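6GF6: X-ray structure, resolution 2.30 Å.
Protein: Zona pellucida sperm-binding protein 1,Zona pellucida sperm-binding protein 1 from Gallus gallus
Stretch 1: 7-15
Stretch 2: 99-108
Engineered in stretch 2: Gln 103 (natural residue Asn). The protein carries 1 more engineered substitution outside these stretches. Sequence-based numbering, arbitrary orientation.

Stretch 1, residues 7-15: LLQYHYDCG
Stretch 2 (99-108) SYEVQMTCPR

Two strands can face one another through their side chains rather than through a ladder of backbone hydrogen bonds, and this pair from zona pellucida sperm-binding protein 1 is a compact example. The strand ending at Cys 14 and the strand of residues 99-107 run in nearly the same direction, their axes 22° apart (signed crossing angle -22°) and 7.5 Å apart at closest approach. The CA atoms of Leu 8 and Tyr 100 are 8.5 Å apart, those of Tyr 12 and Met 104 7.1 Å, and those of Cys 14 and Cys 106 5.6 Å, so from Tyr 12 to Cys 14 the chains draw together, in a register offset of 92 residues. Both backbones are extended: phi/psi is -157/161 at Tyr 10, -134/156 at Tyr 12 and -97/119 at Cys 14, against -126/146 at Tyr 100, -132/133 at Val 102 and -133/145 at Cys 106. Alternation then selects the contacting residues. Leu 8, Tyr 10, Tyr 12 and Cys 14 direct CA-to-CB toward the partner, as do Tyr 100, Val 102 and Cys 106, whereas His 11, Asp 13, Glu 101 and the engineered Gln 103 point away.

Near the N-terminal end of the contact, a long side chain bridges the gap. Tyr 100 (chi1 -48°, m; chi2 78°) carries its hydroxyl to the backbone of the first stretch, where OH accepts hydrogen bonds from Leu 7 N at 3.1 Å and Leu 8 N at 3.3 Å. Its ring also packs on Leu 8 (t, chi2 64°), with Leu 8 CB 3.6 Å from Tyr 100 CZ.

Tyr 10 (p, chi2 82°) turns its ring edge toward the face of Tyr 100 in an offset edge-to-face pair, centroids 5.9 Å apart and planes at 67°, a geometry that brings the positive rim of one ring toward the pi cloud of the other. Tyr 10 CE1 meets Val 102 CG2 at 3.5 Å; Val 102 (t) also reaches the next tyrosine, its CG1 lying 4.2 Å from Tyr 12 CD1.

Tyr 12 (p, chi2 -89°) lays its ring across the second strand, one face over Met 104 CA, which is 3.7 Å from Tyr 12 CZ. Met 104 (chi1 -60°, chi2 164°, chi3 75°) sets CG 4.0 Å from the centroid of the Tyr 12 ring, 17° off its normal, a CH-pi contact, and its chi3 turns Met 104 CE to 3.8 Å from Tyr 12 CB. Beyond the ring, Thr 105 N donates a nearly linear hydrogen bond, 175° at the hydrogen, to Tyr 12 OH at 3.3 Å, so the phenol combines apolar packing with a polar tie to the backbone.

Where the strands come closest, a covalent bond takes over. Cys 14 (m, -64°) and Cys 106 (m, -68°) join in a disulfide, SG to SG 2.0 Å with chi3 -81°, close to the unstrained value near 90° in magnitude. Pro 107 CD packs 4.2 Å from Cys 14 SG.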

# COMPACT_ATOMS: atom_id res chain seq x y z
N LEU B 7 15.48 -21.15 8.39
CA LEU B 7 16.62 -20.25 8.40
C LEU B 7 16.31 -18.95 7.63
O LEU B 7 17.17 -18.09 7.47
CB LEU B 7 17.83 -20.96 7.78
CG LEU B 7 19.12 -20.20 7.47
CD1 LEU B 7 19.73 -19.57 8.72
CD2 LEU B 7 20.12 -21.13 6.80
N LEU B 8 15.06 -18.83 7.17
CA LEU B 8 14.60 -17.60 6.53
C LEU B 8 14.55 -16.47 7.56
O LEU B 8 14.01 -16.65 8.65
CB LEU B 8 13.23 -17.80 5.88
CG LEU B 8 12.59 -16.59 5.20
CD1 LEU B 8 13.41 -16.12 4.00
CD2 LEU B 8 11.16 -16.91 4.77
N GLN B 9 15.12 -15.32 7.21
CA GLN B 9 15.07 -14.16 8.09
C GLN B 9 13.82 -13.33 7.79
O GLN B 9 13.60 -12.93 6.64
CB GLN B 9 16.32 -13.30 7.92
CG GLN B 9 17.61 -13.97 8.38
CD GLN B 9 17.59 -14.34 9.86
OE1 GLN B 9 17.61 -13.46 10.72
NE2 GLN B 9 17.56 -15.63 10.15
N TYR B 10 13.03 -13.06 8.82
CA TYR B 10 11.83 -12.24 8.67
C TYR B 10 11.45 -11.64 10.01
O TYR B 10 11.87 -12.11 11.07
CB TYR B 10 10.66 -13.04 8.09
CG TYR B 10 10.22 -14.21 8.93
CD1 TYR B 10 9.37 -14.03 10.02
CD2 TYR B 10 10.63 -15.50 8.63
CE1 TYR B 10 8.97 -15.10 10.79
CE2 TYR B 10 10.22 -16.58 9.40
CZ TYR B 10 9.39 -16.37 10.48
OH TYR B 10 8.97 -17.43 11.25
N HIS B 11 10.64 -10.58 9.94
CA HIS B 11 10.08 -9.93 11.11
C HIS B 11 8.89 -9.10 10.64
O HIS B 11 8.74 -8.85 9.44
CB HIS B 11 11.11 -9.05 11.81
CG HIS B 11 11.41 -7.79 11.05
ND1 HIS B 11 12.34 -7.74 10.03
CD2 HIS B 11 10.90 -6.54 11.16
CE1 HIS B 11 12.38 -6.51 9.55
NE2 HIS B 11 11.53 -5.76 10.22
N TYR B 12 8.08 -8.65 11.59
CA TYR B 12 6.94 -7.81 11.27
C TYR B 12 6.85 -6.62 12.22
O TYR B 12 7.38 -6.64 13.34
CB TYR B 12 5.62 -8.60 11.28
CG TYR B 12 5.12 -9.04 12.64
CD1 TYR B 12 5.51 -10.26 13.18
CD2 TYR B 12 4.23 -8.26 13.36
CE1 TYR B 12 5.05 -10.67 14.41
CE2 TYR B 12 3.76 -8.67 14.60
CZ TYR B 12 4.18 -9.88 15.12
OH TYR B 12 3.71 -10.30 16.34
N ASP B 13 6.21 -5.56 11.74
CA ASP B 13 6.04 -4.31 12.47
C ASP B 13 4.56 -4.01 12.64
O ASP B 13 3.76 -4.21 11.72
CB ASP B 13 6.71 -3.15 11.72
CG ASP B 13 8.21 -3.35 11.54
OD1 ASP B 13 8.87 -3.80 12.49
OD2 ASP B 13 8.72 -3.08 10.42
N CYS B 14 4.19 -3.56 13.83
CA CYS B 14 2.85 -3.08 14.11
C CYS B 14 2.84 -1.56 13.97
O CYS B 14 3.53 -0.87 14.73
CB CYS B 14 2.39 -3.48 15.51
SG CYS B 14 2.23 -5.25 15.76
N GLY B 15 2.05 -1.05 13.03
CA GLY B 15 1.89 0.38 12.86
C GLY B 15 0.59 0.88 13.48
O GLY B 15 -0.10 0.17 14.21
N SER B 99 8.56 -23.88 4.62
CA SER B 99 7.28 -23.26 4.88
C SER B 99 7.25 -22.76 6.32
O SER B 99 7.59 -23.50 7.25
CB SER B 99 6.14 -24.24 4.62
OG SER B 99 4.89 -23.60 4.79
N TYR B 100 6.87 -21.49 6.49
CA TYR B 100 6.81 -20.88 7.80
C TYR B 100 5.42 -20.27 8.01
O TYR B 100 4.79 -19.78 7.07
CB TYR B 100 7.88 -19.79 7.99
CG TYR B 100 9.28 -20.21 7.58
CD1 TYR B 100 9.66 -20.26 6.25
CD2 TYR B 100 10.23 -20.57 8.54
CE1 TYR B 100 10.93 -20.65 5.87
CE2 TYR B 100 11.50 -20.96 8.18
CZ TYR B 100 11.85 -21.00 6.84
OH TYR B 100 13.12 -21.39 6.47
N GLU B 101 4.96 -20.32 9.25
CA GLU B 101 3.69 -19.72 9.64
C GLU B 101 3.97 -18.65 10.68
O GLU B 101 4.75 -18.87 11.62
CB GLU B 101 2.74 -20.76 10.21
CG GLU B 101 1.43 -20.17 10.69
CD GLU B 101 0.44 -21.23 11.14
OE1 GLU B 101 0.36 -22.29 10.48
OE2 GLU B 101 -0.24 -20.99 12.16
N VAL B 102 3.33 -17.50 10.53
CA VAL B 102 3.54 -16.36 11.41
C VAL B 102 2.18 -15.82 11.83
O VAL B 102 1.31 -15.59 10.99
CB VAL B 102 4.34 -15.24 10.72
CG1 VAL B 102 4.65 -14.12 11.70
CG2 VAL B 102 5.62 -15.79 10.13
N GLN B 103 2.03 -15.57 13.13
CA GLN B 103 0.85 -14.94 13.68
C GLN B 103 1.23 -13.51 14.05
O GLN B 103 1.92 -13.29 15.05
CB GLN B 103 0.33 -15.71 14.89
CG GLN B 103 -1.08 -15.33 15.31
CD GLN B 103 -1.57 -16.08 16.54
OE1 GLN B 103 -2.66 -16.66 16.54
NE2 GLN B 103 -0.77 -16.08 17.60
N MET B 104 0.80 -12.55 13.24
CA MET B 104 1.07 -11.15 13.50
C MET B 104 0.05 -10.65 14.51
O MET B 104 -1.16 -10.61 14.22
CB MET B 104 1.04 -10.35 12.21
CG MET B 104 2.08 -10.81 11.18
SD MET B 104 1.77 -10.22 9.49
CE MET B 104 2.25 -8.51 9.61
N THR B 105 0.52 -10.27 15.69
CA THR B 105 -0.32 -9.81 16.78
C THR B 105 0.03 -8.36 17.07
O THR B 105 1.19 -8.03 17.33
CB THR B 105 -0.11 -10.68 18.03
OG1 THR B 105 -0.38 -12.05 17.70
CG2 THR B 105 -1.03 -10.25 19.15
N CYS B 106 -0.97 -7.49 16.98
CA CYS B 106 -0.75 -6.06 17.13
C CYS B 106 -1.80 -5.49 18.07
O CYS B 106 -2.94 -5.98 18.12
CB CYS B 106 -0.80 -5.34 15.78
SG CYS B 106 0.58 -5.78 14.69
N PRO B 107 -1.44 -4.49 18.87
CA PRO B 107 -2.38 -3.99 19.88
C PRO B 107 -3.58 -3.32 19.24
O PRO B 107 -3.51 -2.75 18.15
CB PRO B 107 -1.53 -2.99 20.67
CG PRO B 107 -0.49 -2.54 19.73
CD PRO B 107 -0.18 -3.72 18.86
N ARG B 108 -4.70 -3.41 19.94
CA ARG B 108 -5.94 -2.78 19.54
C ARG B 108 -6.46 -1.92 20.69
O ARG B 108 -6.28 -2.28 21.86
CB ARG B 108 -6.98 -3.85 19.16
CG ARG B 108 -8.31 -3.34 18.66
CD ARG B 108 -9.22 -4.51 18.30
NE ARG B 108 -10.48 -4.08 17.70
CZ ARG B 108 -11.61 -3.88 18.37
NH1 ARG B 108 -11.67 -4.06 19.68
NH2 ARG B 108 -12.69 -3.48 17.72